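Local structure of HD domain protein (Enterococcus faecalis, 4LRL) at residues I36-R41 with V54-I59. The protein probably hydrolyses deoxyribonucleoside triphosphates, such as dGTP, in a metal-containing HD domain, and is allosterically activated and inhibited by nucleotides. Numbering follows the deposited sequence.
Sequences IEKVFR and VILDLI. With DGT (2'-deoxyguanosine-5'-triphosphate), chain O.
Lys38 and Phe40 of strand 37-41 face Leu56 and Ile59 of helix 54-59, the strand and helix axes passing 10.9 Å apart with their directions 38° from parallel. No hydrogen bond joins the two; the contact is apolar, and dGTP bridges it. Leu56 touches with one methyl: with CG anti to the backbone N (chi1 -179°), its CD1 reaches CD of Lys38 at 3.5 Å, the two side chains crossing at about a right angle. The same CD1 comes up to the edge of the Phe40 ring near its plane, 4.3 Å from CZ. Further along the helix, Ile59 offers CG2 obliquely to CE2 of Phe40 at 4.2 Å.

These contacts shape part of the dGTP pocket. Lys38 runs out nearly straight until a bend at its last torsion (chi4 67°), which brings NZ between two phosphates: it donates to O2G of dGTP at 2.6 Å and to O1B of dGTP at 3.0 Å, so a single ammonium group ties the gamma and beta phosphates together. The sugar C2' sits over one face of the Phe40 ring, toward its rim, and the ring is tilted well away from the guanine plane, its CE2 coming within 3.3 Å of C4 of the base. Ile59 CG2 also lies 3.6 Å from O6 of the base. Asn60, Gln65 and Arg68 supply further hydrogen bonds to the nucleotide, as do Arg350 and Lys354 of a neighbouring subunit, making this an intersubunit nucleotide site apart from the nickel centre, consistent with an allosteric role.

Strand 33-42 pairs antiparallel with strand 46-52, which leads directly into helix 53-60. Helix 87-108 packs against Phe40 and Ile59 through Leu92, and helix 124-133 meets Ile59 through Leu132.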
# COMPACT_ATOMS: atom_id res chain seq x y z
N ILE C 36 32.76 -1.88 4.33
CA ILE C 36 31.48 -1.19 4.30
C ILE C 36 30.32 -2.19 4.28
O ILE C 36 30.36 -3.21 3.57
CB ILE C 36 31.36 -0.18 3.13
CG1 ILE C 36 31.66 -0.84 1.77
CG2 ILE C 36 32.30 1.01 3.36
CD1 ILE C 36 30.43 -1.16 0.93
N GLU C 37 29.30 -1.89 5.09
CA GLU C 37 28.05 -2.63 5.09
C GLU C 37 27.55 -2.89 3.67
O GLU C 37 27.50 -1.97 2.84
CB GLU C 37 27.00 -1.84 5.87
CG GLU C 37 25.61 -2.43 5.84
CD GLU C 37 24.65 -1.66 6.71
OE1 GLU C 37 24.20 -2.23 7.72
OE2 GLU C 37 24.36 -0.48 6.39
N LYS C 38 27.21 -4.14 3.39
CA LYS C 38 26.70 -4.52 2.07
C LYS C 38 25.18 -4.69 2.10
O LYS C 38 24.65 -5.57 2.78
CB LYS C 38 27.36 -5.81 1.57
CG LYS C 38 27.19 -6.05 0.08
CD LYS C 38 27.91 -7.30 -0.32
CE LYS C 38 28.38 -7.22 -1.75
NZ LYS C 38 29.45 -6.18 -1.92
N VAL C 39 24.50 -3.83 1.36
CA VAL C 39 23.04 -3.84 1.32
C VAL C 39 22.51 -4.52 0.06
O VAL C 39 23.01 -4.30 -1.06
CB VAL C 39 22.40 -2.42 1.51
CG1 VAL C 39 22.71 -1.86 2.90
CG2 VAL C 39 22.85 -1.45 0.41
N PHE C 40 21.49 -5.35 0.27
CA PHE C 40 20.83 -6.06 -0.81
C PHE C 40 19.41 -5.53 -0.91
O PHE C 40 18.64 -5.58 0.06
CB PHE C 40 20.79 -7.56 -0.53
CG PHE C 40 22.15 -8.23 -0.45
CD1 PHE C 40 23.12 -7.78 0.45
CD2 PHE C 40 22.43 -9.33 -1.24
CE1 PHE C 40 24.36 -8.41 0.53
CE2 PHE C 40 23.67 -9.97 -1.16
CZ PHE C 40 24.63 -9.50 -0.28
N ARG C 41 19.04 -5.02 -2.07
CA ARG C 41 17.68 -4.57 -2.27
C ARG C 41 16.73 -5.76 -2.14
O ARG C 41 16.95 -6.83 -2.72
CB ARG C 41 17.55 -3.90 -3.63
CG ARG C 41 16.54 -2.77 -3.66
CD ARG C 41 16.91 -1.65 -2.68
NE ARG C 41 15.80 -0.72 -2.51
CZ ARG C 41 15.76 0.51 -3.00
NH1 ARG C 41 16.79 1.01 -3.67
NH2 ARG C 41 14.69 1.26 -2.80
N VAL C 54 31.70 -13.72 7.26
CA VAL C 54 31.16 -15.07 7.29
C VAL C 54 29.81 -15.15 6.56
O VAL C 54 29.57 -16.07 5.78
CB VAL C 54 31.02 -15.59 8.74
CG1 VAL C 54 30.23 -16.89 8.80
CG2 VAL C 54 32.39 -15.79 9.37
N ILE C 55 28.95 -14.16 6.82
CA ILE C 55 27.62 -14.10 6.22
C ILE C 55 27.72 -13.85 4.71
O ILE C 55 27.05 -14.53 3.94
CB ILE C 55 26.73 -13.02 6.91
CG1 ILE C 55 26.58 -13.32 8.41
CG2 ILE C 55 25.37 -12.89 6.21
CD1 ILE C 55 25.96 -14.67 8.76
N LEU C 56 28.56 -12.90 4.31
CA LEU C 56 28.75 -12.62 2.89
C LEU C 56 29.24 -13.87 2.15
O LEU C 56 28.73 -14.20 1.07
CB LEU C 56 29.71 -11.46 2.67
CG LEU C 56 29.94 -11.10 1.19
CD1 LEU C 56 28.66 -10.63 0.52
CD2 LEU C 56 31.03 -10.06 1.03
N ASP C 57 30.20 -14.56 2.75
CA ASP C 57 30.74 -15.80 2.18
C ASP C 57 29.68 -16.90 2.09
O ASP C 57 29.63 -17.64 1.11
CB ASP C 57 31.94 -16.31 2.99
CG ASP C 57 33.17 -15.45 2.82
OD1 ASP C 57 33.24 -14.65 1.86
OD2 ASP C 57 34.09 -15.59 3.64
N LEU C 58 28.83 -17.00 3.11
CA LEU C 58 27.77 -18.01 3.09
C LEU C 58 26.77 -17.73 1.97
O LEU C 58 26.38 -18.65 1.25
CB LEU C 58 27.07 -18.12 4.45
CG LEU C 58 27.83 -18.87 5.56
CD1 LEU C 58 27.08 -18.74 6.88
CD2 LEU C 58 28.07 -20.35 5.22
N ILE C 59 26.39 -16.46 1.83
CA ILE C 59 25.48 -16.03 0.76
C ILE C 59 26.07 -16.36 -0.60
O ILE C 59 25.37 -16.84 -1.48
CB ILE C 59 25.19 -14.50 0.85
CG1 ILE C 59 24.34 -14.21 2.09
CG2 ILE C 59 24.52 -13.99 -0.45
CD1 ILE C 59 24.18 -12.75 2.43
PG DGT O . 32.36 -6.43 -4.23
O1G DGT O . 33.68 -7.10 -4.56
O2G DGT O . 31.50 -7.19 -3.24
O3G DGT O . 32.50 -4.95 -3.94
O3B DGT O . 31.53 -6.54 -5.61
PB DGT O . 30.31 -5.54 -5.94
O1B DGT O . 29.78 -4.95 -4.66
O2B DGT O . 30.76 -4.61 -7.06
O3A DGT O . 29.22 -6.54 -6.60
PA DGT O . 28.54 -7.78 -5.83
O1A DGT O . 28.96 -7.84 -4.39
O2A DGT O . 28.72 -9.01 -6.68
O5' DGT O . 26.99 -7.36 -5.87
C5' DGT O . 26.59 -6.02 -5.61
C4' DGT O . 25.07 -5.91 -5.59
O4' DGT O . 24.47 -7.18 -5.86
C3' DGT O . 24.57 -5.47 -4.22
O3' DGT O . 23.66 -4.37 -4.38
C2' DGT O . 23.86 -6.68 -3.63
C1' DGT O . 23.46 -7.45 -4.88
N9 DGT O . 23.32 -8.92 -4.70
C8 DGT O . 22.17 -9.60 -4.88
N7 DGT O . 22.34 -10.92 -4.67
C5 DGT O . 23.63 -11.10 -4.35
C6 DGT O . 24.47 -12.26 -4.00
O6 DGT O . 23.97 -13.41 -3.97
N1 DGT O . 25.76 -12.03 -3.73
C2 DGT O . 26.31 -10.80 -3.76
N2 DGT O . 27.62 -10.65 -3.48
N3 DGT O . 25.59 -9.69 -4.08
C4 DGT O . 24.27 -9.78 -4.37